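Local coordinates for BH2621 protein (Bacillus halodurans, PDB 2QML) that probably transfers acyl groups to an amino group as a GNAT-fold N-acyltransferase, perhaps in siderophore biosynthesis, its exact substrate being unestablished, at residues K59-Q62 and T63-D67; P125-L128 and A129-Q132. All coordinates share one frame; numbering follows the deposited sequence. Where two conformers were deposited one is given.

Contact 1: K59-Q62 and T63-D67; sequences KHLQ and TFLND
The carbonyl oxygen of K59 is gripped twice by T63, one turn further along the helix. T63 OG1 donates to K59 O at 2.8 Å, and T63 N donates to the same oxygen at 3.2 Å; the two donors arrive from opposite faces of the carbonyl plane, so both can be accommodated at once. With chi1 at -58°, OG1 lies beside its own backbone N and can reach back to K59 O; that bond favours this rotation of a surface side chain.

One residue on, F64 N closes the next turn on H60 O, and the same two residues also bring their rings together. H60 presents its edge to the face of F64, with centroids 4.3 Å apart and planes at 51°. The imidazole CE1 lies over the middle of the phenyl ring, 3.4 Å above its plane, and all six ring carbons are at similar distances from it, which identifies CE1 as the atom making the contact. L61 CG touches L65 CD1 at 4.1 Å, a looser apolar contact on another side of the helix.

The last i to i+4 bond, from N66 N to Q62 O, is bent to 137° at the hydrogen where the helix gives way to loop. Helix 54-65 lies on strand 70-77 through L61, F64 and L65, which all touch L72, while L61 also meets V32 and L35 of helix 32-38.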
ATOM      1  N   LYS A  59       5.110  10.237 -17.853  0.50 20.45           N
ATOM      2  CA  LYS A  59       6.568  10.167 -17.694  0.50 22.15           C
ATOM      3  C   LYS A  59       6.925   9.628 -16.308  0.50 22.57           C
ATOM      4  O   LYS A  59       7.881   8.872 -16.153  0.50 20.70           O
ATOM      5  CB  LYS A  59       7.247  11.541 -17.936  0.50 21.98           C
ATOM      6  CG  LYS A  59       7.002  12.253 -19.294  0.50 30.35           C
ATOM      7  CD  LYS A  59       7.914  13.515 -19.498  0.50 26.26           C
ATOM      8  CE  LYS A  59       7.447  14.496 -20.639  0.50 29.10           C
ATOM      9  NZ  LYS A  59       8.429  15.618 -20.904  0.50 20.84           N
ATOM     10  N   HIS A  60       6.192  10.060 -15.295  1.00 20.64           N
ATOM     11  CA  HIS A  60       6.408   9.551 -13.959  1.00 19.26           C
ATOM     12  C   HIS A  60       6.071   8.058 -13.842  1.00 21.93           C
ATOM     13  O   HIS A  60       6.843   7.282 -13.279  1.00 20.22           O
ATOM     14  CB  HIS A  60       5.600  10.365 -12.944  1.00 19.01           C
ATOM     15  CG  HIS A  60       5.451   9.669 -11.623  1.00 19.79           C
ATOM     16  ND1 HIS A  60       6.491   9.552 -10.736  1.00 24.67           N
ATOM     17  CD2 HIS A  60       4.390   9.047 -11.058  1.00 24.20           C
ATOM     18  CE1 HIS A  60       6.078   8.845  -9.698  1.00 23.97           C
ATOM     19  NE2 HIS A  60       4.803   8.571  -9.850  1.00 26.14           N
ATOM     20  N   LEU A  61       4.907   7.676 -14.331  1.00 21.51           N
ATOM     21  CA  LEU A  61       4.498   6.290 -14.247  1.00 22.24           C
ATOM     22  C   LEU A  61       5.497   5.389 -14.971  1.00 22.53           C
ATOM     23  O   LEU A  61       5.893   4.338 -14.444  1.00 22.70           O
ATOM     24  CB  LEU A  61       3.081   6.122 -14.807  1.00 23.54           C
ATOM     25  CG  LEU A  61       2.480   4.721 -14.617  1.00 24.09           C
ATOM     26  CD1 LEU A  61       2.414   4.373 -13.140  1.00 26.41           C
ATOM     27  CD2 LEU A  61       1.080   4.573 -15.313  1.00 21.99           C
ATOM     28  N   GLN A  62       5.941   5.789 -16.147  1.00 21.90           N
ATOM     29  CA  GLN A  62       6.961   5.038 -16.892  1.00 23.55           C
ATOM     30  C   GLN A  62       8.237   4.845 -16.099  1.00 24.35           C
ATOM     31  O   GLN A  62       8.772   3.744 -16.034  1.00 23.65           O
ATOM     32  CB  GLN A  62       7.207   5.786 -18.185  1.00 26.33           C
ATOM     33  CG  GLN A  62       8.006   5.127 -19.203  1.00 32.47           C
ATOM     34  CD  GLN A  62       7.923   5.924 -20.465  1.00 43.34           C
ATOM     35  OE1 GLN A  62       8.295   7.105 -20.493  1.00 44.31           O
ATOM     36  NE2 GLN A  62       7.397   5.311 -21.507  1.00 39.72           N
ATOM     37  N   THR A  63       8.699   5.897 -15.423  1.00 23.40           N
ATOM     38  CA  THR A  63       9.909   5.819 -14.641  1.00 22.53           C
ATOM     39  C   THR A  63       9.719   4.814 -13.488  1.00 22.99           C
ATOM     40  O   THR A  63      10.581   3.972 -13.254  1.00 21.56           O
ATOM     41  CB  THR A  63      10.271   7.188 -14.128  1.00 23.94           C
ATOM     42  OG1 THR A  63      10.440   8.083 -15.249  1.00 25.71           O
ATOM     43  CG2 THR A  63      11.578   7.157 -13.341  1.00 22.86           C
ATOM     44  N   PHE A  64       8.597   4.881 -12.797  1.00 22.40           N
ATOM     45  CA  PHE A  64       8.306   3.984 -11.669  1.00 21.83           C
ATOM     46  C   PHE A  64       8.148   2.552 -12.123  1.00 23.21           C
ATOM     47  O   PHE A  64       8.604   1.669 -11.442  1.00 24.25           O
ATOM     48  CB  PHE A  64       7.071   4.446 -10.884  1.00 22.11           C
ATOM     49  CG  PHE A  64       7.402   5.310  -9.694  1.00 21.71           C
ATOM     50  CD1 PHE A  64       8.510   6.132  -9.719  1.00 23.52           C
ATOM     51  CD2 PHE A  64       6.627   5.303  -8.542  1.00 22.10           C
ATOM     52  CE1 PHE A  64       8.853   6.898  -8.609  1.00 26.36           C
ATOM     53  CE2 PHE A  64       6.982   6.069  -7.447  1.00 23.36           C
ATOM     54  CZ  PHE A  64       8.101   6.874  -7.489  1.00 21.49           C
ATOM     55  N   LEU A  65       7.587   2.338 -13.299  1.00 20.50           N
ATOM     56  CA  LEU A  65       7.446   0.966 -13.849  1.00 22.99           C
ATOM     57  C   LEU A  65       8.796   0.359 -14.212  1.00 26.64           C
ATOM     58  O   LEU A  65       8.938  -0.867 -14.175  1.00 28.91           O
ATOM     59  CB  LEU A  65       6.503   0.952 -15.036  1.00 21.55           C
ATOM     60  CG  LEU A  65       5.000   1.130 -14.753  1.00 21.83           C
ATOM     61  CD1 LEU A  65       4.208   1.313 -16.024  1.00 25.58           C
ATOM     62  CD2 LEU A  65       4.390  -0.021 -13.878  1.00 22.62           C
ATOM     63  N   ASN A  66       9.791   1.182 -14.513  1.00 26.71           N
ATOM     64  CA  ASN A  66      11.142   0.718 -14.831  1.00 27.64           C
ATOM     65  C   ASN A  66      12.058   0.679 -13.591  1.00 30.21           C
ATOM     66  O   ASN A  66      13.228   0.389 -13.745  1.00 36.34           O
ATOM     67  CB  ASN A  66      11.754   1.604 -15.939  1.00 27.94           C
ATOM     68  CG  ASN A  66      10.952   1.599 -17.274  1.00 32.38           C
ATOM     69  OD1 ASN A  66      10.249   0.642 -17.594  1.00 47.47           O
ATOM     70  ND2 ASN A  66      11.105   2.686 -18.081  1.00 39.39           N
ATOM     71  N   ASP A  67      11.545   0.966 -12.392  1.00 27.70           N
ATOM     72  CA  ASP A  67      12.280   1.037 -11.103  1.00 28.54           C
ATOM     73  C   ASP A  67      12.286  -0.348 -10.492  1.00 36.70           C
ATOM     74  O   ASP A  67      11.234  -0.928 -10.228  1.00 35.31           O
ATOM     75  CB  ASP A  67      11.636   2.051 -10.170  1.00 29.67           C
ATOM     76  CG  ASP A  67      12.278   2.151  -8.772  1.00 29.38           C
ATOM     77  OD1 ASP A  67      12.880   1.201  -8.266  1.00 35.18           O
ATOM     78  OD2 ASP A  67      12.106   3.225  -8.139  1.00 38.29           O
TER

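Contact 2: P125-L128 and A129-Q132; sequences PLLL and AIMQ
L127 and M131, a selenomethionine, touch one turn apart on helix 123-135, the helical crossover of the beta-alpha-beta unit that joins strands 106-112 and 142-145 in this GNAT fold. In the conformer described, one of two modelled, the M131 side chain stays close to L127 from CB as far as SE. Its CB lies 3.3 Å from L127 O, the oxygen that also accepts the backbone bond from M131 N. CG comes closer still, 3.1 Å from L127 O, and meets L127 CD1 at 3.9 Å. The selenium then rests against the branch point of the leucine, with SE 3.8 Å from L127 CG. Beyond it the chain bends, and CE leaves L127 behind; the side chain as a whole also touches F186 of helix 183-194 and F163.

L127 meets this chain with its branch point and one methyl: CG is anti to the backbone N (chi1 179°), which brings CG and CD1 round to the M131 side chain. The same CD1 touches I130 CG2 more loosely. Elsewhere the helix divides its faces between neighbours: L126, L127 and I130 meet W85 of strand 80-89, whereas L128 and Q132 turn to helix 183-194, where Q132 NE2 is hydrogen-bonded to E187 OE1.

Four successive i to i+4 bonds hold the backbone. The one from I130 N to L126 O is nearly straight, 170° at the hydrogen. The bond from A129 N to P125 O is the most oblique at its acceptor, its donor standing 36° out of the carbonyl plane. That oxygen has an apolar neighbour as well: the A129 methyl carbon CB approaches P125 O to 3.3 Å.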
ATOM      1  N   PRO A 125      -9.675  -5.671   4.089  1.00 22.88           N
ATOM      2  CA  PRO A 125      -9.374  -6.932   3.376  1.00 23.76           C
ATOM      3  C   PRO A 125      -8.291  -6.782   2.291  1.00 22.16           C
ATOM      4  O   PRO A 125      -7.498  -7.707   2.056  1.00 19.38           O
ATOM      5  CB  PRO A 125     -10.742  -7.338   2.781  1.00 24.20           C
ATOM      6  CG  PRO A 125     -11.553  -6.081   2.742  1.00 25.42           C
ATOM      7  CD  PRO A 125     -11.105  -5.329   3.978  1.00 23.69           C
ATOM      8  N   LEU A 126      -8.259  -5.634   1.625  1.00 21.08           N
ATOM      9  CA  LEU A 126      -7.256  -5.390   0.590  1.00 21.07           C
ATOM     10  C   LEU A 126      -5.854  -5.304   1.172  1.00 21.25           C
ATOM     11  O   LEU A 126      -4.931  -5.965   0.694  1.00 19.96           O
ATOM     12  CB  LEU A 126      -7.558  -4.122  -0.160  1.00 22.69           C
ATOM     13  CG  LEU A 126      -8.729  -4.168  -1.126  1.00 21.90           C
ATOM     14  CD1 LEU A 126      -9.205  -2.731  -1.477  1.00 26.16           C
ATOM     15  CD2 LEU A 126      -8.385  -5.020  -2.379  1.00 22.98           C
ATOM     16  N   LEU A 127      -5.686  -4.471   2.191  1.00 23.26           N
ATOM     17  CA  LEU A 127      -4.394  -4.330   2.831  1.00 21.29           C
ATOM     18  C   LEU A 127      -3.930  -5.651   3.457  1.00 20.66           C
ATOM     19  O   LEU A 127      -2.750  -6.004   3.302  1.00 21.99           O
ATOM     20  CB  LEU A 127      -4.443  -3.197   3.861  1.00 19.53           C
ATOM     21  CG  LEU A 127      -3.144  -2.990   4.616  1.00 22.38           C
ATOM     22  CD1 LEU A 127      -1.954  -2.561   3.733  1.00 20.52           C
ATOM     23  CD2 LEU A 127      -3.380  -1.944   5.823  1.00 24.04           C
ATOM     24  N   LEU A 128      -4.815  -6.378   4.128  1.00 21.01           N
ATOM     25  CA  LEU A 128      -4.442  -7.644   4.733  1.00 22.95           C
ATOM     26  C   LEU A 128      -3.987  -8.608   3.663  1.00 22.66           C
ATOM     27  O   LEU A 128      -3.000  -9.319   3.863  1.00 21.41           O
ATOM     28  CB  LEU A 128      -5.605  -8.196   5.538  1.00 22.55           C
ATOM     29  CG  LEU A 128      -5.956  -7.449   6.827  1.00 24.50           C
ATOM     30  CD1 LEU A 128      -7.238  -8.013   7.376  1.00 25.57           C
ATOM     31  CD2 LEU A 128      -4.898  -7.526   7.867  1.00 24.60           C
ATOM     32  N   ALA A 129      -4.669  -8.628   2.512  1.00 21.23           N
ATOM     33  CA  ALA A 129      -4.277  -9.544   1.419  1.00 22.08           C
ATOM     34  C   ALA A 129      -2.878  -9.267   0.852  1.00 21.51           C
ATOM     35  O   ALA A 129      -2.043 -10.181   0.694  1.00 20.85           O
ATOM     36  CB  ALA A 129      -5.348  -9.540   0.273  1.00 22.20           C
ATOM     37  N   ILE A 130      -2.606  -8.017   0.522  1.00 21.56           N
ATOM     38  CA  ILE A 130      -1.312  -7.664  -0.049  1.00 20.93           C
ATOM     39  C   ILE A 130      -0.207  -7.826   0.994  1.00 22.01           C
ATOM     40  O   ILE A 130       0.892  -8.256   0.627  1.00 20.41           O
ATOM     41  CB  ILE A 130      -1.342  -6.288  -0.714  1.00 20.25           C
ATOM     42  CG1 ILE A 130      -0.099  -6.120  -1.610  1.00 21.79           C
ATOM     43  CG2 ILE A 130      -1.503  -5.140   0.329  1.00 21.98           C
ATOM     44  CD1 ILE A 130      -0.050  -4.875  -2.514  1.00 24.59           C
HETATM   45  N   MSE A 131      -0.469  -7.489   2.260  0.50 22.23           N
HETATM   46  CA  MSE A 131       0.532  -7.715   3.315  0.50 22.18           C
HETATM   47  C   MSE A 131       0.888  -9.194   3.419  0.50 22.28           C
HETATM   48  O   MSE A 131       2.060  -9.549   3.511  0.50 20.63           O
HETATM   49  CB  MSE A 131       0.052  -7.218   4.665  0.50 22.54           C
HETATM   50  CG  MSE A 131       0.017  -5.713   4.753  0.50 23.24           C
HETATM   51 SE   MSE A 131      -0.692  -5.143   6.473  0.37 26.41          SE
HETATM   52  CE  MSE A 131       0.848  -5.747   7.547  0.50 22.80           C
ATOM     53  N   GLN A 132      -0.125 -10.048   3.409  1.00 22.26           N
ATOM     54  CA  GLN A 132       0.093 -11.472   3.478  1.00 21.84           C
ATOM     55  C   GLN A 132       1.003 -11.935   2.331  1.00 21.64           C
ATOM     56  O   GLN A 132       1.961 -12.681   2.555  1.00 20.40           O
ATOM     57  CB  GLN A 132      -1.262 -12.217   3.483  1.00 21.00           C
ATOM     58  CG  GLN A 132      -1.154 -13.709   3.714  1.00 23.84           C
ATOM     59  CD  GLN A 132      -0.536 -14.044   5.057  1.00 22.59           C
ATOM     60  OE1 GLN A 132       0.671 -13.832   5.314  1.00 23.09           O
ATOM     61  NE2 GLN A 132      -1.372 -14.560   5.949  1.00 21.57           N
TER

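Contact 1 precedes contact 2 along the chain, and both belong to the GNAT domain. Their centres are 24 Å apart on opposite sides of the chain's centre, and their nearest atoms remain about 13 Å apart, so they do not touch. Helix 54-65 carries contact 1 near the surface, against strand 70-77; helix 123-135 carries contact 2 in the interior, against strands 20-26 and 80-89. All three strands belong to the same mixed sheet, in which 70-77 lies between the other two. The two helices are therefore related through this central sheet, one partly solvent-exposed and the other buried between the sheet and helix 183-194.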